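Local atomic coordinates of GCN5-related N-acetyltransferase (PDB entry 4MY0), a protein that binds acetyl-CoA and a coenzyme A derivative and probably transfers the acetyl group to amines, possibly those of aminoglycosides, as its GNAT family relatives do. Residues L18-L22 against R37-V41; F47-F53 against A65-D70; F145-L150 against V263-H269; L153-V158 against A234-W240; D339-G344 against L365-P370. All blocks are in the same frame, centred on the assembly; numbering follows the deposited sequence. Where two conformers were deposited one is given.

Contact 1: residues L18-L22 against R37-V41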
# COMPACT_ATOMS: atom_id res chain seq x y z
N LEU C 18 14.51 38.23 -8.23
CA LEU C 18 14.44 36.77 -8.28
C LEU C 18 14.13 36.15 -6.90
O LEU C 18 13.36 35.19 -6.80
CB LEU C 18 15.71 36.17 -8.90
CG LEU C 18 15.86 36.40 -10.41
CD1 LEU C 18 17.12 35.75 -10.95
CD2 LEU C 18 14.62 35.91 -11.16
N ASP C 19 14.72 36.72 -5.85
CA ASP C 19 14.42 36.28 -4.49
C ASP C 19 12.92 36.39 -4.20
O ASP C 19 12.33 35.50 -3.58
CB ASP C 19 15.23 37.10 -3.48
CG ASP C 19 16.70 36.78 -3.51
OD1 ASP C 19 17.04 35.60 -3.76
OD2 ASP C 19 17.52 37.70 -3.29
N ASP C 20 12.32 37.48 -4.67
CA ASP C 20 10.87 37.67 -4.53
C ASP C 20 10.07 36.66 -5.35
O ASP C 20 9.05 36.13 -4.88
CB ASP C 20 10.48 39.10 -4.89
CG ASP C 20 11.12 40.13 -3.97
OD1 ASP C 20 10.55 40.38 -2.88
OD2 ASP C 20 12.19 40.67 -4.32
N VAL C 21 10.50 36.39 -6.58
CA VAL C 21 9.83 35.37 -7.39
C VAL C 21 9.91 34.02 -6.67
O VAL C 21 8.93 33.28 -6.64
CB VAL C 21 10.44 35.26 -8.79
CG1 VAL C 21 9.85 34.06 -9.53
CG2 VAL C 21 10.19 36.56 -9.57
N LEU C 22 11.07 33.72 -6.08
CA LEU C 22 11.23 32.49 -5.31
C LEU C 22 10.25 32.37 -4.14
O LEU C 22 9.78 31.26 -3.84
CB LEU C 22 12.66 32.33 -4.80
CG LEU C 22 13.64 31.84 -5.86
CD1 LEU C 22 15.05 31.84 -5.31
CD2 LEU C 22 13.25 30.46 -6.35
N ARG C 37 17.99 25.57 -5.56
CA ARG C 37 17.79 27.01 -5.65
C ARG C 37 18.93 27.65 -6.43
O ARG C 37 18.71 28.47 -7.34
CB ARG C 37 17.72 27.60 -4.24
CG ARG C 37 17.34 29.07 -4.19
CD ARG C 37 17.39 29.59 -2.76
NE ARG C 37 16.85 30.94 -2.66
CZ ARG C 37 17.54 32.04 -2.92
NH1 ARG C 37 16.97 33.23 -2.80
NH2 ARG C 37 18.81 31.95 -3.30
N GLU C 38 20.15 27.27 -6.08
CA GLU C 38 21.36 27.67 -6.79
C GLU C 38 21.23 27.47 -8.30
O GLU C 38 21.56 28.36 -9.09
CB GLU C 38 22.56 26.89 -6.27
CG GLU C 38 23.82 27.06 -7.09
CD GLU C 38 25.08 26.76 -6.29
OE1 GLU C 38 26.02 27.57 -6.35
OE2 GLU C 38 25.11 25.72 -5.59
N ASP C 39 20.74 26.29 -8.69
CA ASP C 39 20.55 25.96 -10.10
C ASP C 39 19.37 26.72 -10.72
O ASP C 39 19.29 26.86 -11.94
CB ASP C 39 20.35 24.45 -10.28
CG ASP C 39 21.64 23.66 -10.14
OD1 ASP C 39 21.98 23.25 -9.00
OD2 ASP C 39 22.33 23.45 -11.17
N TRP C 40 18.46 27.19 -9.87
CA TRP C 40 17.27 27.88 -10.36
C TRP C 40 17.60 29.34 -10.68
O TRP C 40 17.19 29.87 -11.72
CB TRP C 40 16.13 27.79 -9.34
CG TRP C 40 14.81 28.34 -9.82
CD1 TRP C 40 13.74 27.63 -10.32
CD2 TRP C 40 14.40 29.71 -9.81
NE1 TRP C 40 12.70 28.49 -10.62
CE2 TRP C 40 13.09 29.77 -10.32
CE3 TRP C 40 15.03 30.90 -9.41
CZ2 TRP C 40 12.39 30.98 -10.45
CZ3 TRP C 40 14.34 32.09 -9.54
CH2 TRP C 40 13.04 32.12 -10.06
N VAL C 41 18.33 29.98 -9.77
CA VAL C 41 18.78 31.36 -9.96
C VAL C 41 19.63 31.51 -11.21
O VAL C 41 19.40 32.40 -12.03
CB VAL C 41 19.58 31.85 -8.74
CG1 VAL C 41 20.11 33.25 -8.99
CG2 VAL C 41 18.71 31.82 -7.51
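Leu22 and Trp40 make the dense part of this helix pair, while Asp19 and Arg37 bridge its solvent side. Leu22 sends its two methyls to different partners. CD2 sits over the face of the indole, 3.6 Å from the centroid of the six-membered ring of Trp40, in a CH-pi contact only 14° off the ring normal. CD1 lies over one face of the Arg37 guanidinium, 3.3 Å from Arg37 NE. The indole reaches across because Trp40 CG is anti to the backbone N (chi1 -173°), and its far end meets Val21, with Val21 CG1 3.8 Å from Trp40 CH2. Leu18 closes the packed side more loosely, its CD2 4.2 Å from Trp40 CZ3.

Toward solvent the contact thins to one salt bridge. The extended chain of Arg37 brings NH1 to within 2.6 Å of Asp19 OD1. The bond is bent, with an N-H...O angle of 132°, and reaches the carboxylate on its anti side, out of plane. The guanidinium is thus held at its edge by a charge and on one face by a methyl.

The axes of the two short helical segments come no nearer than 11.6 Å, so long side chains fill the interval. Phe53 of strand 53-58 lies beneath Leu18, Val21 and Trp40. This is the arrangement expected of the GNAT fold, in which two helices follow the first strand and lean against the sheet.

Contact 2: residues F47-F53 against A65-D70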
# COMPACT_ATOMS: atom_id res chain seq x y z
N PHE C 47 16.91 33.79 -18.57
CA PHE C 47 15.58 34.26 -18.95
C PHE C 47 15.44 35.77 -18.79
O PHE C 47 14.86 36.44 -19.65
CB PHE C 47 14.51 33.57 -18.10
CG PHE C 47 14.28 32.12 -18.45
CD1 PHE C 47 13.32 31.77 -19.39
CD2 PHE C 47 14.99 31.11 -17.82
CE1 PHE C 47 13.08 30.42 -19.71
CE2 PHE C 47 14.77 29.77 -18.14
CZ PHE C 47 13.81 29.42 -19.08
N VAL C 48 15.97 36.30 -17.69
CA VAL C 48 15.90 37.73 -17.39
C VAL C 48 16.59 38.55 -18.48
O VAL C 48 16.07 39.54 -18.98
CB VAL C 48 16.52 38.05 -16.01
CG1 VAL C 48 17.00 39.50 -15.91
CG2 VAL C 48 15.53 37.73 -14.89
N HIS C 49 17.78 38.09 -18.87
CA HIS C 49 18.58 38.84 -19.82
C HIS C 49 18.06 38.78 -21.26
O HIS C 49 18.37 39.65 -22.06
CB HIS C 49 20.05 38.43 -19.73
CG HIS C 49 20.71 38.88 -18.46
ND1 HIS C 49 20.34 40.04 -17.81
CD2 HIS C 49 21.70 38.33 -17.72
CE1 HIS C 49 21.08 40.18 -16.72
NE2 HIS C 49 21.91 39.16 -16.65
N ASP C 50 17.25 37.77 -21.58
CA ASP C 50 16.72 37.66 -22.94
C ASP C 50 15.28 38.17 -23.05
O ASP C 50 14.64 38.01 -24.08
CB ASP C 50 16.85 36.23 -23.46
CG ASP C 50 16.78 36.14 -25.00
OD1 ASP C 50 17.17 37.12 -25.68
OD2 ASP C 50 16.34 35.08 -25.52
N GLY C 51 14.78 38.81 -21.99
CA GLY C 51 13.44 39.38 -22.01
C GLY C 51 12.36 38.31 -21.99
O GLY C 51 11.26 38.50 -22.53
N ARG C 52 12.67 37.18 -21.37
CA ARG C 52 11.73 36.07 -21.33
C ARG C 52 11.31 35.69 -19.90
O ARG C 52 10.96 34.53 -19.61
CB ARG C 52 12.31 34.87 -22.09
CG ARG C 52 12.40 35.07 -23.62
CD ARG C 52 13.47 34.19 -24.27
NE ARG C 52 13.61 32.94 -23.55
CZ ARG C 52 14.77 32.37 -23.25
NH1 ARG C 52 15.91 32.92 -23.62
NH2 ARG C 52 14.78 31.23 -22.57
N PHE C 53 11.32 36.68 -19.01
CA PHE C 53 10.84 36.48 -17.63
C PHE C 53 9.88 37.62 -17.27
O PHE C 53 10.31 38.76 -17.01
CB PHE C 53 12.02 36.46 -16.65
CG PHE C 53 11.81 35.57 -15.45
CD1 PHE C 53 12.85 34.82 -14.94
CD2 PHE C 53 10.56 35.49 -14.84
CE1 PHE C 53 12.66 33.99 -13.83
CE2 PHE C 53 10.35 34.66 -13.74
CZ PHE C 53 11.41 33.90 -13.23
N ALA C 65 4.52 35.66 -11.52
CA ALA C 65 5.66 35.54 -12.44
C ALA C 65 5.49 34.35 -13.38
O ALA C 65 4.81 33.39 -13.05
CB ALA C 65 6.99 35.43 -11.66
N ALA C 66 6.11 34.44 -14.55
CA ALA C 66 6.08 33.36 -15.54
C ALA C 66 7.27 33.54 -16.44
O ALA C 66 7.73 34.68 -16.66
CB ALA C 66 4.80 33.40 -16.35
N ARG C 67 7.79 32.45 -16.98
CA ARG C 67 8.90 32.56 -17.91
C ARG C 67 8.63 31.85 -19.23
O ARG C 67 7.73 31.00 -19.33
CB ARG C 67 10.22 32.11 -17.27
CG ARG C 67 10.26 30.66 -16.86
CD ARG C 67 11.36 30.39 -15.82
NE ARG C 67 10.89 29.43 -14.83
CZ ARG C 67 11.13 28.12 -14.87
NH1 ARG C 67 10.64 27.34 -13.92
NH2 ARG C 67 11.85 27.59 -15.86
N ILE C 68 9.40 32.21 -20.24
CA ILE C 68 9.22 31.70 -21.59
C ILE C 68 10.48 30.99 -22.07
O ILE C 68 11.51 31.63 -22.25
CB ILE C 68 8.94 32.88 -22.54
CG1 ILE C 68 7.73 33.67 -22.06
CG2 ILE C 68 8.70 32.39 -23.98
CD1 ILE C 68 7.47 34.91 -22.89
N TRP C 69 10.39 29.68 -22.30
CA TRP C 69 11.49 28.95 -22.95
C TRP C 69 11.50 29.26 -24.43
O TRP C 69 10.44 29.26 -25.08
CB TRP C 69 11.32 27.44 -22.79
CG TRP C 69 11.64 26.90 -21.44
CD1 TRP C 69 10.76 26.59 -20.44
CD2 TRP C 69 12.94 26.57 -20.94
NE1 TRP C 69 11.44 26.10 -19.35
CE2 TRP C 69 12.78 26.08 -19.63
CE3 TRP C 69 14.23 26.64 -21.47
CZ2 TRP C 69 13.86 25.66 -18.85
CZ3 TRP C 69 15.30 26.24 -20.69
CH2 TRP C 69 15.11 25.75 -19.40
N ASP C 70 12.69 29.52 -24.99
CA ASP C 70 12.85 29.71 -26.43
C ASP C 70 13.04 28.36 -27.12
O ASP C 70 14.16 27.98 -27.48
CB ASP C 70 14.04 30.64 -26.71
CG ASP C 70 15.31 30.19 -26.00
OD1 ASP C 70 15.21 29.58 -24.91
OD2 ASP C 70 16.42 30.45 -26.54
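Ala65 CB lies at the edge of the Phe53 ring, 4.0 Å from Phe53 CE2, and Ala66 brings its carbonyl oxygen close to the same ring. Arg67 then runs between Phe53 and Phe47: its CB stands over the face of Phe53, and in one of its two conformers its CD stands over the Phe47 ring, 4.0 Å from the centroid. At Ile68 the backbone is gripped twice. Ile68 N donates to Arg52 O at 2.9 Å, and Ile68 O accepts from Arg52 NE at 2.8 Å, in the guanidinium plane. Trp69 offers its face to the edge of Phe47 in a T-shaped pair, planes at 81°. Asp70 places its carboxylate over the guanidinium face of Arg52, with OD1 2.9 Å from Arg52 NH2, an attraction of charges alone; Asp50 OD2 takes an in-plane bond from Arg52 NH1 at 2.9 Å. A leucine at Arg52 would probably leave Ile68 O without its side-chain donor and Asp50 and Asp70 near each other without the positive charge between them. Helix 34-49 ends here in a Schellman motif at Gly51, and strand 61-75 lies between strands 53-58 and 78-90, with helix 99-113 packed on Ala66 and Ile68.

Contact 3: residues F145-L150 against V263-H269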
# COMPACT_ATOMS: atom_id res chain seq x y z
N PHE C 145 9.03 -1.44 -18.93
CA PHE C 145 9.41 -2.74 -19.46
C PHE C 145 10.21 -3.53 -18.44
O PHE C 145 10.73 -2.97 -17.46
CB PHE C 145 10.24 -2.55 -20.74
CG PHE C 145 9.55 -1.72 -21.79
CD1 PHE C 145 8.74 -2.32 -22.74
CD2 PHE C 145 9.69 -0.33 -21.81
CE1 PHE C 145 8.08 -1.56 -23.71
CE2 PHE C 145 9.04 0.45 -22.78
CZ PHE C 145 8.23 -0.16 -23.72
N GLN C 146 10.33 -4.84 -18.66
CA GLN C 146 11.21 -5.66 -17.84
C GLN C 146 12.64 -5.50 -18.36
O GLN C 146 12.89 -5.69 -19.56
CB GLN C 146 10.80 -7.14 -17.89
CG GLN C 146 9.30 -7.36 -17.70
CD GLN C 146 8.92 -8.85 -17.71
OE1 GLN C 146 9.76 -9.73 -17.48
NE2 GLN C 146 7.65 -9.13 -17.97
N ALA C 147 13.57 -5.15 -17.48
CA ALA C 147 14.96 -4.97 -17.91
C ALA C 147 15.58 -6.23 -18.54
O ALA C 147 16.34 -6.14 -19.50
CB ALA C 147 15.81 -4.46 -16.74
N ALA C 148 15.25 -7.40 -17.99
CA ALA C 148 15.87 -8.64 -18.49
C ALA C 148 15.48 -8.90 -19.94
O ALA C 148 16.20 -9.55 -20.69
CB ALA C 148 15.48 -9.84 -17.61
N ASP C 149 14.31 -8.40 -20.32
CA ASP C 149 13.80 -8.54 -21.67
C ASP C 149 14.63 -7.68 -22.65
O ASP C 149 15.04 -8.14 -23.72
CB ASP C 149 12.33 -8.10 -21.68
CG ASP C 149 11.60 -8.47 -22.95
OD1 ASP C 149 12.26 -8.88 -23.94
OD2 ASP C 149 10.36 -8.32 -22.96
N LEU C 150 14.87 -6.43 -22.26
CA LEU C 150 15.68 -5.51 -23.05
C LEU C 150 17.10 -6.03 -23.21
O LEU C 150 17.73 -5.89 -24.27
CB LEU C 150 15.70 -4.15 -22.36
CG LEU C 150 14.33 -3.49 -22.25
CD1 LEU C 150 14.45 -2.13 -21.60
CD2 LEU C 150 13.70 -3.37 -23.61
N VAL C 263 10.11 -0.23 -30.16
CA VAL C 263 10.47 -1.13 -29.07
C VAL C 263 9.31 -2.09 -28.71
O VAL C 263 9.55 -3.23 -28.29
CB VAL C 263 10.94 -0.36 -27.81
CG1 VAL C 263 9.79 0.41 -27.17
CG2 VAL C 263 11.57 -1.31 -26.80
N HIS C 264 8.07 -1.65 -28.91
CA HIS C 264 6.91 -2.49 -28.59
C HIS C 264 6.86 -3.69 -29.54
O HIS C 264 6.31 -4.75 -29.20
CB HIS C 264 5.60 -1.68 -28.70
CG HIS C 264 5.54 -0.48 -27.79
ND1 HIS C 264 5.41 -0.59 -26.42
CD2 HIS C 264 5.58 0.85 -28.06
CE1 HIS C 264 5.39 0.61 -25.89
NE2 HIS C 264 5.49 1.50 -26.86
N LEU C 265 7.47 -3.53 -30.71
CA LEU C 265 7.50 -4.59 -31.71
C LEU C 265 8.69 -5.53 -31.50
O LEU C 265 8.74 -6.62 -32.06
CB LEU C 265 7.57 -3.98 -33.12
CG LEU C 265 6.46 -3.02 -33.55
CD1 LEU C 265 6.81 -2.31 -34.85
CD2 LEU C 265 5.14 -3.76 -33.69
N LEU C 266 9.65 -5.09 -30.70
CA LEU C 266 10.90 -5.83 -30.50
C LEU C 266 10.90 -6.69 -29.23
O LEU C 266 11.42 -7.80 -29.24
CB LEU C 266 12.08 -4.86 -30.45
CG LEU C 266 12.43 -4.08 -31.72
CD1 LEU C 266 13.45 -3.00 -31.43
CD2 LEU C 266 12.96 -5.04 -32.75
N VAL C 267 10.33 -6.16 -28.14
CA VAL C 267 10.44 -6.86 -26.86
C VAL C 267 9.43 -7.98 -26.71
O VAL C 267 8.30 -7.89 -27.21
CB VAL C 267 10.32 -5.91 -25.66
CG1 VAL C 267 11.40 -4.88 -25.72
CG2 VAL C 267 8.96 -5.24 -25.63
N GLU C 268 9.83 -9.03 -26.01
CA GLU C 268 8.96 -10.18 -25.78
C GLU C 268 7.76 -9.83 -24.90
O GLU C 268 6.61 -10.06 -25.28
CB GLU C 268 9.74 -11.34 -25.15
CG GLU C 268 8.82 -12.43 -24.58
CD GLU C 268 9.57 -13.65 -24.06
OE1 GLU C 268 8.96 -14.45 -23.30
OE2 GLU C 268 10.76 -13.81 -24.42
N HIS C 269 8.02 -9.26 -23.73
CA HIS C 269 6.94 -8.95 -22.80
C HIS C 269 6.46 -7.53 -23.07
O HIS C 269 7.27 -6.61 -23.15
CB HIS C 269 7.43 -9.10 -21.36
CG HIS C 269 7.94 -10.48 -21.06
ND1 HIS C 269 7.12 -11.49 -20.59
CD2 HIS C 269 9.17 -11.03 -21.19
CE1 HIS C 269 7.83 -12.59 -20.43
NE2 HIS C 269 9.07 -12.34 -20.79
O HOH W 1 9.13 -5.84 -21.28
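Val267 is the central bump, its two methyls parting between Leu150 and Phe145. Val267 CG1 presses on Leu150 CD2 at 3.5 Å, tighter than usual for carbons, while CG2 approaches the Phe145 ring. The far end of that ring fits a hollow in helix 263-266, Phe145 CZ lying 3.8 Å from Val263 CG1 and 3.7 Å from His264 CE1. Outside, the extended Gln146 lays its amide over one face of the His269 ring, the planes 28° apart.

Asp149 fills the bend at 267-269, its chi1 of -168° swinging the carboxylate out so that OD1 takes Glu268 N at 3.2 Å and OD2 takes His269 N at 2.6 Å. An alanine at Asp149 is likely to leave both amides without their acceptor and the bend less firmly held. Water 1 links Gln146 N to His269 O. The buried carboxylate thus helps fix the backbone at Glu268, whose carbonyl oxygen is also bonded by Thr126 of a second subunit and whose side chain touches an acetyl-CoA not assigned to this chain.

Contact 4: residues L153-V158 against A234-W240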
# COMPACT_ATOMS: atom_id res chain seq x y z
N LEU C 153 18.07 -8.25 -26.32
CA LEU C 153 17.71 -7.82 -27.67
C LEU C 153 18.81 -8.01 -28.71
O LEU C 153 18.53 -8.05 -29.91
CB LEU C 153 17.20 -6.37 -27.67
CG LEU C 153 15.82 -6.23 -27.06
CD1 LEU C 153 15.36 -4.79 -27.08
CD2 LEU C 153 14.81 -7.13 -27.77
N GLY C 154 20.06 -8.16 -28.26
CA GLY C 154 21.14 -8.48 -29.18
C GLY C 154 21.87 -7.25 -29.69
O GLY C 154 22.09 -6.29 -28.94
N GLY C 155 22.25 -7.27 -30.97
CA GLY C 155 22.99 -6.18 -31.57
C GLY C 155 24.38 -5.99 -30.98
O GLY C 155 24.86 -4.86 -30.85
N ARG C 156 25.02 -7.10 -30.61
CA ARG C 156 26.37 -7.08 -30.03
C ARG C 156 27.42 -6.54 -31.01
O ARG C 156 28.47 -6.06 -30.60
CB ARG C 156 26.78 -8.47 -29.56
CG ARG C 156 25.87 -9.06 -28.50
CD ARG C 156 26.55 -9.12 -27.14
NE ARG C 156 25.80 -9.95 -26.20
CZ ARG C 156 25.90 -11.28 -26.14
NH1 ARG C 156 25.19 -11.96 -25.25
NH2 ARG C 156 26.72 -11.92 -26.96
N GLU C 157 27.12 -6.63 -32.30
CA GLU C 157 28.05 -6.23 -33.35
C GLU C 157 28.08 -4.71 -33.57
O GLU C 157 28.93 -4.19 -34.30
CB GLU C 157 27.69 -6.95 -34.67
CG GLU C 157 26.37 -6.50 -35.33
CD GLU C 157 25.11 -6.93 -34.58
OE1 GLU C 157 23.99 -6.69 -35.09
OE2 GLU C 157 25.23 -7.52 -33.48
N VAL C 158 27.17 -4.00 -32.92
CA VAL C 158 27.11 -2.54 -33.08
C VAL C 158 28.04 -1.84 -32.10
O VAL C 158 27.95 -2.05 -30.88
CB VAL C 158 25.68 -2.01 -32.88
CG1 VAL C 158 25.64 -0.49 -33.11
CG2 VAL C 158 24.72 -2.72 -33.81
N ALA C 234 19.54 -3.13 -35.84
CA ALA C 234 20.70 -3.51 -35.05
C ALA C 234 21.05 -2.47 -33.97
O ALA C 234 21.38 -2.82 -32.84
CB ALA C 234 21.90 -3.75 -35.97
N THR C 235 20.97 -1.19 -34.32
CA THR C 235 21.31 -0.15 -33.36
C THR C 235 20.27 -0.04 -32.26
O THR C 235 20.61 0.16 -31.09
CB THR C 235 21.49 1.21 -34.06
OG1 THR C 235 22.60 1.12 -34.95
CG2 THR C 235 21.76 2.31 -33.05
N ALA C 236 18.99 -0.15 -32.62
CA ALA C 236 17.94 -0.11 -31.60
C ALA C 236 18.15 -1.24 -30.59
O ALA C 236 18.09 -1.02 -29.38
CB ALA C 236 16.55 -0.19 -32.24
N ARG C 237 18.41 -2.44 -31.09
CA ARG C 237 18.62 -3.58 -30.22
C ARG C 237 19.79 -3.32 -29.28
O ARG C 237 19.68 -3.52 -28.07
CB ARG C 237 18.82 -4.86 -31.03
CG ARG C 237 17.57 -5.31 -31.78
CD ARG C 237 17.85 -6.56 -32.63
NE ARG C 237 16.62 -7.12 -33.21
CZ ARG C 237 15.77 -7.88 -32.54
NH1 ARG C 237 16.00 -8.20 -31.27
NH2 ARG C 237 14.68 -8.35 -33.13
N ALA C 238 20.90 -2.82 -29.85
CA ALA C 238 22.11 -2.55 -29.07
C ALA C 238 21.90 -1.52 -27.96
O ALA C 238 22.42 -1.69 -26.85
CB ALA C 238 23.25 -2.09 -30.00
N LEU C 239 21.18 -0.45 -28.26
CA LEU C 239 20.98 0.62 -27.29
C LEU C 239 20.01 0.18 -26.19
O LEU C 239 20.25 0.45 -25.02
CB LEU C 239 20.49 1.89 -27.96
CG LEU C 239 21.46 2.59 -28.91
CD1 LEU C 239 20.73 3.68 -29.65
CD2 LEU C 239 22.65 3.17 -28.16
N TRP C 240 18.93 -0.50 -26.56
CA TRP C 240 18.04 -1.08 -25.54
C TRP C 240 18.79 -2.10 -24.72
O TRP C 240 18.59 -2.21 -23.51
CB TRP C 240 16.79 -1.72 -26.17
CG TRP C 240 15.77 -0.70 -26.58
CD1 TRP C 240 15.40 -0.39 -27.86
CD2 TRP C 240 15.02 0.15 -25.71
NE1 TRP C 240 14.44 0.61 -27.83
CE2 TRP C 240 14.20 0.97 -26.53
CE3 TRP C 240 14.96 0.32 -24.32
CZ2 TRP C 240 13.34 1.94 -26.00
CZ3 TRP C 240 14.11 1.27 -23.80
CH2 TRP C 240 13.30 2.07 -24.63
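The irregular segment 153-158 runs beside helix 234-240 and closes with a type I turn from Gly155 to Val158, with the CA atoms of Gly155 and Ala238 only 4.5 Å apart. That approach depends on glycine: a side chain at Gly155 would clash with Ala234 O and Ala238 N, and its phi is positive. Arg237 crosses Leu153 at about a right angle, its chain extended, and NH1 donates to Leu153 O at 2.9 Å. This bond lies in the carbonyl plane, on a lone pair; Glu233 holds the same guanidinium through NE. Leu153 lies alongside Trp240, its CD1 3.5 Å from Trp240 CB. At the other end Val158 rests on the face formed by Ala234 and Ala238, with CG2 3.7 Å from Ala234 CB and Val158 CB 3.8 Å from Ala238 CB. Small residues on the helix face thus admit the loop closely. The arrangement is a type I turn packed on a helix face of alanines, where glycine permits the close approach; it joins the connection after helix 147-151 to helix 233-244 in the second GNAT-like region.

Contact 5: residues D339-G344 against L365-P370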
# COMPACT_ATOMS: atom_id res chain seq x y z
N ASP C 339 -20.96 29.58 -46.42
CA ASP C 339 -20.78 28.69 -45.26
C ASP C 339 -19.31 28.32 -45.06
O ASP C 339 -18.59 28.03 -46.02
CB ASP C 339 -21.65 27.43 -45.38
CG ASP C 339 -21.56 26.52 -44.15
OD1 ASP C 339 -21.35 27.03 -43.02
OD2 ASP C 339 -21.69 25.29 -44.31
N VAL C 340 -18.87 28.35 -43.81
CA VAL C 340 -17.46 28.15 -43.53
C VAL C 340 -17.28 27.51 -42.17
O VAL C 340 -18.05 27.78 -41.24
CB VAL C 340 -16.68 29.50 -43.62
CG1 VAL C 340 -17.23 30.51 -42.61
CG2 VAL C 340 -15.16 29.30 -43.43
N LEU C 341 -16.28 26.64 -42.06
CA LEU C 341 -15.88 26.11 -40.77
C LEU C 341 -15.44 27.28 -39.88
O LEU C 341 -14.54 28.05 -40.25
CB LEU C 341 -14.74 25.11 -40.93
CG LEU C 341 -14.27 24.49 -39.61
CD1 LEU C 341 -15.09 23.27 -39.33
CD2 LEU C 341 -12.80 24.15 -39.65
N GLN C 342 -16.06 27.40 -38.71
CA GLN C 342 -15.75 28.47 -37.76
C GLN C 342 -15.07 27.89 -36.52
O GLN C 342 -15.51 26.87 -35.99
CB GLN C 342 -17.04 29.20 -37.37
CG GLN C 342 -17.80 29.75 -38.57
CD GLN C 342 -19.31 29.63 -38.43
OE1 GLN C 342 -19.85 29.74 -37.33
NE2 GLN C 342 -19.99 29.40 -39.54
N LEU C 343 -13.99 28.53 -36.08
CA LEU C 343 -13.27 28.08 -34.88
C LEU C 343 -12.71 29.23 -34.06
O LEU C 343 -12.39 30.29 -34.60
CB LEU C 343 -12.12 27.12 -35.20
CG LEU C 343 -11.62 26.80 -36.60
CD1 LEU C 343 -11.07 28.01 -37.30
CD2 LEU C 343 -10.56 25.71 -36.49
N GLY C 344 -12.59 29.00 -32.76
CA GLY C 344 -11.92 29.94 -31.88
C GLY C 344 -10.47 29.52 -31.76
O GLY C 344 -10.03 28.63 -32.50
N LEU C 365 -15.87 22.99 -30.21
CA LEU C 365 -14.73 23.90 -30.43
C LEU C 365 -14.71 24.40 -31.85
O LEU C 365 -14.01 25.35 -32.20
CB LEU C 365 -13.42 23.18 -30.11
CG LEU C 365 -12.89 23.34 -28.68
CD1 LEU C 365 -14.01 23.54 -27.70
CD2 LEU C 365 -12.01 22.17 -28.29
N VAL C 366 -15.51 23.74 -32.68
CA VAL C 366 -15.53 23.99 -34.11
C VAL C 366 -17.00 23.92 -34.55
O VAL C 366 -17.72 23.01 -34.14
CB VAL C 366 -14.68 22.92 -34.80
CG1 VAL C 366 -15.33 22.44 -36.07
CG2 VAL C 366 -13.25 23.42 -35.01
N THR C 367 -17.44 24.87 -35.38
CA THR C 367 -18.86 24.97 -35.74
C THR C 367 -19.05 25.34 -37.22
O THR C 367 -18.21 26.02 -37.81
CB THR C 367 -19.58 25.98 -34.80
OG1 THR C 367 -20.95 25.62 -34.63
CG2 THR C 367 -19.50 27.39 -35.32
N GLY C 368 -20.14 24.87 -37.83
CA GLY C 368 -20.47 25.21 -39.21
C GLY C 368 -19.60 24.59 -40.30
O GLY C 368 -18.77 23.71 -40.04
N GLY C 369 -19.82 25.04 -41.54
CA GLY C 369 -19.01 24.59 -42.66
C GLY C 369 -19.42 23.24 -43.23
O GLY C 369 -20.03 22.43 -42.53
N PRO C 370 -19.07 22.99 -44.50
CA PRO C 370 -19.47 21.73 -45.15
C PRO C 370 -18.66 20.53 -44.69
O PRO C 370 -17.46 20.62 -44.45
CB PRO C 370 -19.22 22.02 -46.63
CG PRO C 370 -18.09 23.01 -46.64
CD PRO C 370 -18.26 23.85 -45.39
O HOH W 2 -12.57 27.05 -30.70
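Gln342 and Thr367 form the hydrogen-bonded pair of a short antiparallel strand pairing at the edge of the five-stranded sheet in the sterol carrier protein-like domain. Gln342 N donates to Thr367 O at 2.7 Å, and Thr367 N returns the bond to Gln342 O at 2.8 Å; both are nearly straight. On one side of the sheet, in one of its two conformers, the Gln342 side chain bends over Thr367. On the side carrying Leu343 and Val366, Val366 is met by two leucines: its CG2 lies 3.8 Å from Leu343 CD2, the two side chains running alongside, while its CG1 is pressed by Leu341 CD1 at 3.4 Å.

Beyond the pair the chain runs on extended through Gly368 and Gly369. Both have positive phi, and a side chain on Gly369 would run into Leu341 N. Asp339 fastens this glycine stretch, and at the other end water 2 joins Gly344 N to Leu365 O. Farther out, helix 357-362 covers Val366, and strand 302-309 flanks strand 341-344 on its other edge. A chi1 of -176° turns the carboxylate of Asp339 across the gap, and OD1 accepts from Gly369 N at 2.9 Å, on its syn side but 30° out of the carboxylate plane.

How the contacts relate
The five contacts fall into two touching pairs and one outlier. Contacts 1 and 2 share helix 34-49, and their centres lie 13 Å apart; Phe53 joins them, its CE1 3.8 Å from Leu18 CD2. Contact 2 lies nearer the first cofactor, the side chain of Ala66 being about 8 Å from the bound coenzyme A derivative and that of Val21 in contact 1 about 11 Å. Contacts 3 and 4, also 13 Å apart between centres, meet where Val263 CG2 packs at 3.5 Å on Trp240 CE2. The side chain of Glu268 in contact 3 lies about 3 Å from an acetyl-CoA not assigned to this chain. Contact 5 stands alone, its centre 36 Å from that of contact 2.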